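Side-chain contacts in putative fumarylpyruvate hydrolase (PDB 4MAQ), which is a putative member of the fumarylacetoacetate hydrolase (FAH) family of mostly beta-stranded enzymes and forms a two-chain assembly: residues 89-94 against 227-232; 106-111 against 184-189; 188-193 against 197-202. All coordinates share one frame; numbering follows the deposited sequence.

Interaction 1: 89-94 against 227-232; sequences IELVVA and DGIATF
Ile89 and Leu91 meet Phe232 and Ile229 across a gap between backbones that run 152° apart in direction, with the CA atoms of Leu91 and Ile229 8.7 Å from each other and no hydrogen bond between the two segments. The contact is therefore one of sheet against sheet in the beta-rich FAH fold: strand 85-95 belongs to the large mixed sheet, whereas 227-232 is the turn and the start of strand 230-236 in the five-stranded sheet. A classic beta bulge, in which Ile229 and Ala230 both face Val226, lies where the turn enters that strand. Ile229 directs its side chain at the large sheet, where Leu91 makes contact through its CD1 methyl; Ile229 CG1 is 4.3 Å from Leu91 CD1, a loose apolar contact. At the other end Phe232 supplies its ring. Strand 111-122 adds Val118 to the surroundings of this ring, and Phe234 meets it with the two planes about 20° apart. With CG1 of Ile89 anti to the backbone N (chi1 -175°), the chain of that residue reaches across the gap, and its terminal methyl arrives at the rim of the phenyl group, not over a face. Lying in the ring plane, Ile89 CD1 is 3.4 Å from Phe232 CE2 and 3.8 Å from Phe232 CZ.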
loop_
_atom_site.group_PDB
_atom_site.type_symbol
_atom_site.label_atom_id
_atom_site.label_comp_id
_atom_site.label_asym_id
_atom_site.label_seq_id
_atom_site.Cartn_x
_atom_site.Cartn_y
_atom_site.Cartn_z
ATOM N N ILE B 89 9.215 -7.827 16.040
ATOM C CA ILE B 89 10.196 -8.607 15.259
ATOM C C ILE B 89 9.475 -9.704 14.439
ATOM O O ILE B 89 8.601 -10.397 14.970
ATOM C CB ILE B 89 11.243 -9.265 16.203
ATOM C CG1 ILE B 89 12.355 -9.974 15.426
ATOM C CG2 ILE B 89 10.620 -10.237 17.211
ATOM C CD1 ILE B 89 13.307 -8.985 14.825
ATOM N N GLU B 90 9.855 -9.881 13.169
ATOM C CA GLU B 90 9.173 -10.858 12.285
ATOM C C GLU B 90 10.128 -11.490 11.295
ATOM O O GLU B 90 11.017 -10.819 10.793
ATOM C CB GLU B 90 8.028 -10.187 11.530
ATOM C CG GLU B 90 7.141 -9.403 12.477
ATOM C CD GLU B 90 5.731 -9.150 12.029
ATOM O OE1 GLU B 90 5.245 -9.735 11.049
ATOM O OE2 GLU B 90 5.101 -8.359 12.761
ATOM N N LEU B 91 9.876 -12.761 10.974
ATOM C CA LEU B 91 10.466 -13.402 9.802
ATOM C C LEU B 91 9.808 -12.844 8.536
ATOM O O LEU B 91 8.589 -12.821 8.430
ATOM C CB LEU B 91 10.314 -14.932 9.847
ATOM C CG LEU B 91 10.884 -15.665 8.635
ATOM C CD1 LEU B 91 12.400 -15.668 8.676
ATOM C CD2 LEU B 91 10.353 -17.090 8.600
ATOM N N VAL B 92 10.627 -12.380 7.596
ATOM C CA VAL B 92 10.130 -11.839 6.329
ATOM C C VAL B 92 10.408 -12.847 5.204
ATOM O O VAL B 92 11.525 -13.370 5.065
ATOM C CB VAL B 92 10.803 -10.499 6.006
ATOM C CG1 VAL B 92 10.400 -10.000 4.613
ATOM C CG2 VAL B 92 10.411 -9.453 7.051
ATOM N N VAL B 93 9.357 -13.202 4.460
ATOM C CA VAL B 93 9.452 -14.131 3.334
ATOM C C VAL B 93 9.406 -13.370 2.025
ATOM O O VAL B 93 8.529 -12.525 1.828
ATOM C CB VAL B 93 8.272 -15.133 3.395
ATOM C CG1 VAL B 93 8.446 -16.156 2.300
ATOM C CG2 VAL B 93 8.219 -15.824 4.761
ATOM N N ALA B 94 10.380 -13.628 1.157
ATOM C CA ALA B 94 10.471 -12.945 -0.144
ATOM C C ALA B 94 10.027 -13.889 -1.247
ATOM O O ALA B 94 10.552 -14.995 -1.351
ATOM C CB ALA B 94 11.909 -12.480 -0.384
ATOM N N ASP B 227 17.550 -17.019 14.097
ATOM C CA ASP B 227 18.748 -17.852 14.013
ATOM C C ASP B 227 18.896 -18.458 12.608
ATOM O O ASP B 227 17.960 -19.077 12.067
ATOM C CB ASP B 227 18.741 -18.925 15.099
ATOM C CG ASP B 227 19.107 -18.387 16.476
ATOM O OD1 ASP B 227 19.382 -17.176 16.654
ATOM O OD2 ASP B 227 19.164 -19.194 17.419
ATOM N N GLY B 228 20.088 -18.306 12.033
ATOM C CA GLY B 228 20.409 -18.828 10.711
ATOM C C GLY B 228 19.999 -17.940 9.548
ATOM O O GLY B 228 20.384 -18.202 8.401
ATOM N N ILE B 229 19.218 -16.885 9.819
ATOM C CA ILE B 229 18.718 -16.050 8.736
ATOM C C ILE B 229 19.464 -14.713 8.698
ATOM O O ILE B 229 20.144 -14.413 7.708
ATOM C CB ILE B 229 17.177 -15.830 8.812
ATOM C CG1 ILE B 229 16.430 -17.176 8.811
ATOM C CG2 ILE B 229 16.684 -14.890 7.709
ATOM C CD1 ILE B 229 16.697 -18.065 7.611
ATOM N N ALA B 230 19.363 -13.930 9.773
ATOM C CA ALA B 230 20.076 -12.646 9.863
ATOM C C ALA B 230 20.002 -12.129 11.276
ATOM O O ALA B 230 19.108 -12.516 12.042
ATOM C CB ALA B 230 19.452 -11.629 8.916
ATOM N N THR B 231 20.935 -11.251 11.625
ATOM C CA THR B 231 20.773 -10.390 12.787
ATOM C C THR B 231 20.865 -8.962 12.297
ATOM O O THR B 231 21.291 -8.713 11.163
ATOM C CB THR B 231 21.833 -10.656 13.879
ATOM O OG1 THR B 231 23.138 -10.405 13.337
ATOM C CG2 THR B 231 21.735 -12.096 14.379
ATOM N N PHE B 232 20.477 -8.022 13.142
ATOM C CA PHE B 232 20.542 -6.619 12.782
ATOM C C PHE B 232 20.830 -5.764 14.006
ATOM O O PHE B 232 20.644 -6.198 15.179
ATOM C CB PHE B 232 19.250 -6.122 12.105
ATOM C CG PHE B 232 18.065 -6.115 13.010
ATOM C CD1 PHE B 232 17.812 -5.049 13.863
ATOM C CD2 PHE B 232 17.162 -7.189 13.004
ATOM C CE1 PHE B 232 16.702 -5.051 14.713
ATOM C CE2 PHE B 232 16.053 -7.197 13.855
ATOM C CZ PHE B 232 15.832 -6.126 14.718
#

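Interaction 2: 106-111 against 184-189; sequences DALSHV and WPVPDV
Leu108 has its CG beside the backbone N (chi1 -67°) and an extended second torsion of 178°, which carries its branched end across to the first turn of helix 186-196; there Val186, with CG1 anti to its own N (chi1 168°), offers that methyl to meet it. Leu108 CD2 lies 4.0 Å from Val186 CG1, the two side chains crossing at about a right angle. The same leucine leans on the pyrrolidine ring of Pro187: Leu108 CG is 3.9 Å from Pro187 CG, and Leu108 CD2 is also near that ring carbon. Beside it Ala107 directs its CB toward the helix. Its methyl is 4.0 Å from Pro187 CB and closer still to the backbone, with Ala107 CB 3.4 Å from Pro187 O, and the CA atoms of these two residues are 5.0 Å apart. A small side chain here accompanies a close approach of the two backbones. The contact joins the end of the short helix 104-107 and the 3-10 turn after it to the N-terminal end of helix 186-196, where Pro185 occupies the N-cap position. The turn is braced from within: the hydroxyl of Ser109 donates to Asp106 O in the carbonyl plane, with Ser109 OG and Asp106 O 2.8 Å apart, and His110 N bonds to Ala107 O. Val186 also packs on Val93 of strand 85-95, while Leu108 touches His159. No hydrogen bond or salt bridge spans the two segments; with no directed polar bond across it, the contact rests on apolar packing of methyl groups and a proline ring.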
loop_
_atom_site.group_PDB
_atom_site.type_symbol
_atom_site.label_atom_id
_atom_site.label_comp_id
_atom_site.label_asym_id
_atom_site.label_seq_id
_atom_site.Cartn_x
_atom_site.Cartn_y
_atom_site.Cartn_z
ATOM N N ASP B 106 2.411 -26.445 -2.379
ATOM C CA ASP B 106 3.221 -25.851 -3.453
ATOM C C ASP B 106 3.807 -24.493 -3.063
ATOM O O ASP B 106 4.575 -23.906 -3.819
ATOM C CB ASP B 106 2.347 -25.642 -4.698
ATOM C CG ASP B 106 1.774 -26.941 -5.233
ATOM O OD1 ASP B 106 2.486 -27.960 -5.182
ATOM O OD2 ASP B 106 0.615 -26.942 -5.714
ATOM N N ALA B 107 3.420 -23.991 -1.901
ATOM C CA ALA B 107 3.713 -22.602 -1.568
ATOM C C ALA B 107 5.199 -22.276 -1.406
ATOM O O ALA B 107 5.674 -21.237 -1.886
ATOM C CB ALA B 107 2.946 -22.190 -0.331
ATOM N N LEU B 108 5.952 -23.178 -0.776
ATOM C CA LEU B 108 7.372 -22.905 -0.584
ATOM C C LEU B 108 8.132 -22.812 -1.908
ATOM O O LEU B 108 9.145 -22.137 -1.971
ATOM C CB LEU B 108 8.005 -23.905 0.397
ATOM C CG LEU B 108 7.488 -23.783 1.841
ATOM C CD1 LEU B 108 8.138 -24.854 2.706
ATOM C CD2 LEU B 108 7.721 -22.399 2.435
ATOM N N SER B 109 7.626 -23.440 -2.972
ATOM C CA SER B 109 8.266 -23.298 -4.283
ATOM C C SER B 109 8.171 -21.893 -4.851
ATOM O O SER B 109 8.877 -21.570 -5.804
ATOM C CB SER B 109 7.723 -24.285 -5.304
ATOM O OG SER B 109 6.477 -23.858 -5.821
ATOM N N HIS B 110 7.282 -21.078 -4.279
ATOM C CA HIS B 110 7.160 -19.673 -4.663
ATOM C C HIS B 110 8.100 -18.769 -3.898
ATOM O O HIS B 110 8.126 -17.559 -4.174
ATOM C CB HIS B 110 5.714 -19.187 -4.456
ATOM C CG HIS B 110 4.725 -19.822 -5.402
ATOM N ND1 HIS B 110 4.233 -19.165 -6.515
ATOM C CD2 HIS B 110 4.162 -21.056 -5.414
ATOM C CE1 HIS B 110 3.396 -19.964 -7.157
ATOM N NE2 HIS B 110 3.330 -21.114 -6.506
ATOM N N VAL B 111 8.837 -19.312 -2.928
ATOM C CA VAL B 111 9.679 -18.467 -2.064
ATOM C C VAL B 111 11.088 -18.324 -2.635
ATOM O O VAL B 111 11.759 -19.328 -2.885
ATOM C CB VAL B 111 9.758 -19.047 -0.638
ATOM C CG1 VAL B 111 10.759 -18.295 0.225
ATOM C CG2 VAL B 111 8.370 -19.031 -0.007
ATOM N N TRP B 184 -0.406 -20.023 11.859
ATOM C CA TRP B 184 -0.409 -20.481 10.480
ATOM C C TRP B 184 1.018 -20.480 9.958
ATOM O O TRP B 184 1.634 -19.430 9.917
ATOM C CB TRP B 184 -1.280 -19.553 9.624
ATOM C CG TRP B 184 -2.751 -19.700 9.930
ATOM C CD1 TRP B 184 -3.542 -18.853 10.677
ATOM C CD2 TRP B 184 -3.599 -20.782 9.522
ATOM N NE1 TRP B 184 -4.837 -19.345 10.735
ATOM C CE2 TRP B 184 -4.899 -20.519 10.030
ATOM C CE3 TRP B 184 -3.392 -21.942 8.749
ATOM C CZ2 TRP B 184 -5.987 -21.377 9.793
ATOM C CZ3 TRP B 184 -4.465 -22.790 8.516
ATOM C CH2 TRP B 184 -5.749 -22.505 9.044
ATOM N N PRO B 185 1.529 -21.648 9.546
ATOM C CA PRO B 185 2.878 -21.683 9.000
ATOM C C PRO B 185 2.992 -20.943 7.677
ATOM O O PRO B 185 1.991 -20.611 7.035
ATOM C CB PRO B 185 3.179 -23.166 8.799
ATOM C CG PRO B 185 1.901 -23.894 8.984
ATOM C CD PRO B 185 0.892 -22.978 9.615
ATOM N N VAL B 186 4.232 -20.724 7.263
ATOM C CA VAL B 186 4.507 -19.936 6.070
ATOM C C VAL B 186 3.748 -20.432 4.821
ATOM O O VAL B 186 3.161 -19.612 4.122
ATOM C CB VAL B 186 6.036 -19.839 5.837
ATOM C CG1 VAL B 186 6.359 -19.285 4.453
ATOM C CG2 VAL B 186 6.666 -18.999 6.943
ATOM N N PRO B 187 3.711 -21.768 4.549
ATOM C CA PRO B 187 2.993 -22.194 3.330
ATOM C C PRO B 187 1.505 -21.808 3.357
ATOM O O PRO B 187 0.940 -21.470 2.304
ATOM C CB PRO B 187 3.133 -23.731 3.335
ATOM C CG PRO B 187 4.334 -24.011 4.172
ATOM C CD PRO B 187 4.413 -22.899 5.191
ATOM N N ASP B 188 0.882 -21.851 4.535
ATOM C CA ASP B 188 -0.531 -21.465 4.646
ATOM C C ASP B 188 -0.724 -19.965 4.552
ATOM O O ASP B 188 -1.683 -19.512 3.967
ATOM C CB ASP B 188 -1.152 -21.968 5.936
ATOM C CG ASP B 188 -1.206 -23.458 5.985
ATOM O OD1 ASP B 188 -1.945 -24.023 5.189
ATOM O OD2 ASP B 188 -0.492 -24.036 6.793
ATOM N N VAL B 189 0.206 -19.196 5.112
ATOM C CA VAL B 189 0.138 -17.747 4.978
ATOM C C VAL B 189 0.207 -17.351 3.493
ATOM O O VAL B 189 -0.596 -16.533 3.022
ATOM C CB VAL B 189 1.235 -17.061 5.805
ATOM C CG1 VAL B 189 1.222 -15.568 5.536
ATOM C CG2 VAL B 189 0.955 -17.297 7.285
#

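Interaction 3: 188-193 against 197-202; sequences DVIAYV and VELKAG
Val193 O accepts the backbone N-H of Val197, with Val193 O and Val197 N 3.2 Å apart, an N-H...O angle of 164° and the donor nearly in line with the carbonyl. This i to i+4 bond is of the alpha-helical kind and ties the residue just after helix 186-196 to its last turn. Beyond it the chain runs roughly at right angles to the helix, and apolar side chains close the gap. Val193 and Val197 lie side by side, pointing the same way, with Val193 CG1 4.1 Å from Val197 CG2. Leu199, its CG anti to the backbone N (chi1 -161°), places its two methyls on different helix residues one turn apart: Leu199 CD1 is 3.7 Å from Val193 CG1, and Leu199 CD2 is 3.8 Å from Ile190 CG2. Glu198 points away from the helix, and its OE1 forms a salt bridge with Lys200 NZ, which approaches from above the carboxylate plane. Glu198 N bonds to Asp143 OD2 of the second subunit, placing the segment 197-202 at the dimer interface. Phe37 of strand 36-39 packs on Val193, Val197 and Leu199, Phe61 of strand 61-64 on Val193, and Ala107 of helix 104-107 on Ile190.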
loop_
_atom_site.group_PDB
_atom_site.type_symbol
_atom_site.label_atom_id
_atom_site.label_comp_id
_atom_site.label_asym_id
_atom_site.label_seq_id
_atom_site.Cartn_x
_atom_site.Cartn_y
_atom_site.Cartn_z
ATOM N N ASP B 188 0.882 -21.851 4.535
ATOM C CA ASP B 188 -0.531 -21.465 4.646
ATOM C C ASP B 188 -0.724 -19.965 4.552
ATOM O O ASP B 188 -1.683 -19.512 3.967
ATOM C CB ASP B 188 -1.152 -21.968 5.936
ATOM C CG ASP B 188 -1.206 -23.458 5.985
ATOM O OD1 ASP B 188 -1.945 -24.023 5.189
ATOM O OD2 ASP B 188 -0.492 -24.036 6.793
ATOM N N VAL B 189 0.206 -19.196 5.112
ATOM C CA VAL B 189 0.138 -17.747 4.978
ATOM C C VAL B 189 0.207 -17.351 3.493
ATOM O O VAL B 189 -0.596 -16.533 3.022
ATOM C CB VAL B 189 1.235 -17.061 5.805
ATOM C CG1 VAL B 189 1.222 -15.568 5.536
ATOM C CG2 VAL B 189 0.955 -17.297 7.285
ATOM N N ILE B 190 1.152 -17.950 2.765
ATOM C CA ILE B 190 1.291 -17.700 1.332
ATOM C C ILE B 190 -0.011 -18.043 0.610
ATOM O O ILE B 190 -0.501 -17.274 -0.207
ATOM C CB ILE B 190 2.457 -18.506 0.741
ATOM C CG1 ILE B 190 3.790 -17.928 1.247
ATOM C CG2 ILE B 190 2.374 -18.581 -0.777
ATOM C CD1 ILE B 190 4.969 -18.831 0.993
ATOM N N ALA B 191 -0.552 -19.228 0.877
ATOM C CA ALA B 191 -1.816 -19.650 0.268
ATOM C C ALA B 191 -2.951 -18.628 0.509
ATOM O O ALA B 191 -3.662 -18.248 -0.429
ATOM C CB ALA B 191 -2.204 -21.040 0.775
ATOM N N TYR B 192 -3.098 -18.168 1.754
ATOM C CA TYR B 192 -4.132 -17.209 2.106
ATOM C C TYR B 192 -3.965 -15.885 1.337
ATOM O O TYR B 192 -4.945 -15.360 0.777
ATOM C CB TYR B 192 -4.106 -16.938 3.607
ATOM C CG TYR B 192 -5.023 -17.811 4.422
ATOM C CD1 TYR B 192 -6.395 -17.645 4.324
ATOM C CD2 TYR B 192 -4.531 -18.793 5.280
ATOM C CE1 TYR B 192 -7.269 -18.416 5.056
ATOM C CE2 TYR B 192 -5.399 -19.591 6.024
ATOM C CZ TYR B 192 -6.775 -19.396 5.904
ATOM O OH TYR B 192 -7.695 -20.139 6.615
ATOM N N VAL B 193 -2.738 -15.362 1.259
ATOM C CA VAL B 193 -2.566 -14.100 0.526
ATOM C C VAL B 193 -2.962 -14.319 -0.936
ATOM O O VAL B 193 -3.663 -13.491 -1.532
ATOM C CB VAL B 193 -1.126 -13.539 0.594
ATOM C CG1 VAL B 193 -0.962 -12.342 -0.352
ATOM C CG2 VAL B 193 -0.772 -13.138 2.027
ATOM N N VAL B 197 -5.331 -11.754 -3.602
ATOM C CA VAL B 197 -4.741 -11.050 -4.735
ATOM C C VAL B 197 -3.859 -12.060 -5.456
ATOM O O VAL B 197 -3.560 -13.105 -4.911
ATOM C CB VAL B 197 -3.850 -9.847 -4.300
ATOM C CG1 VAL B 197 -4.659 -8.742 -3.610
ATOM C CG2 VAL B 197 -2.696 -10.303 -3.409
ATOM N N GLU B 198 -3.385 -11.721 -6.645
ATOM C CA GLU B 198 -2.343 -12.526 -7.251
ATOM C C GLU B 198 -1.024 -12.194 -6.557
ATOM O O GLU B 198 -0.595 -11.046 -6.537
ATOM C CB GLU B 198 -2.223 -12.271 -8.755
ATOM C CG GLU B 198 -1.247 -13.241 -9.388
ATOM C CD GLU B 198 -0.908 -12.902 -10.820
ATOM O OE1 GLU B 198 -1.268 -11.799 -11.290
ATOM O OE2 GLU B 198 -0.290 -13.756 -11.471
ATOM N N LEU B 199 -0.381 -13.203 -5.982
ATOM C CA LEU B 199 0.946 -13.035 -5.430
ATOM C C LEU B 199 1.925 -12.870 -6.577
ATOM O O LEU B 199 1.759 -13.486 -7.641
ATOM C CB LEU B 199 1.290 -14.263 -4.606
ATOM C CG LEU B 199 2.384 -14.183 -3.584
ATOM C CD1 LEU B 199 1.989 -13.223 -2.455
ATOM C CD2 LEU B 199 2.727 -15.576 -3.078
ATOM N N LYS B 200 2.939 -12.031 -6.379
ATOM C CA LYS B 200 3.903 -11.751 -7.449
ATOM C C LYS B 200 5.330 -11.891 -6.963
ATOM O O LYS B 200 5.616 -11.618 -5.800
ATOM C CB LYS B 200 3.716 -10.326 -7.991
ATOM C CG LYS B 200 2.371 -10.060 -8.655
ATOM C CD LYS B 200 2.236 -10.756 -9.989
ATOM C CE LYS B 200 1.355 -9.923 -10.910
ATOM N NZ LYS B 200 1.283 -10.542 -12.260
ATOM N N ALA B 201 6.219 -12.286 -7.877
ATOM C CA ALA B 201 7.648 -12.177 -7.629
ATOM C C ALA B 201 7.929 -10.740 -7.186
ATOM O O ALA B 201 7.466 -9.790 -7.805
ATOM C CB ALA B 201 8.421 -12.494 -8.899
ATOM N N GLY B 202 8.654 -10.598 -6.090
ATOM C CA GLY B 202 8.916 -9.294 -5.522
ATOM C C GLY B 202 8.122 -9.008 -4.256
ATOM O O GLY B 202 8.460 -8.082 -3.532
#

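How the interactions relate
Helix 186-196 is shared by interactions 2 and 3, whose centres are 8 Å apart: its first turn meets 106-111, its later turns meet 197-202, and Asp188 and Val189 belong to both. Ile190 bridges them, with its CD1 3.6 Å from Val111 CG2. Interaction 1 lies 16 Å from interaction 2 and 19 Å from interaction 3, centre to centre, yet strand 85-95 links it to interaction 2, as Val93 CG1 is 3.7 Å from Val111 CG2. Along the chain, interactions 2 and 3 are both nested within the loop closed by interaction 1. Strand 85-95 thus meets the five-stranded sheet through Ile89 and Leu91 near its middle and helix 186-196 through Val93 nearer its C-terminal end.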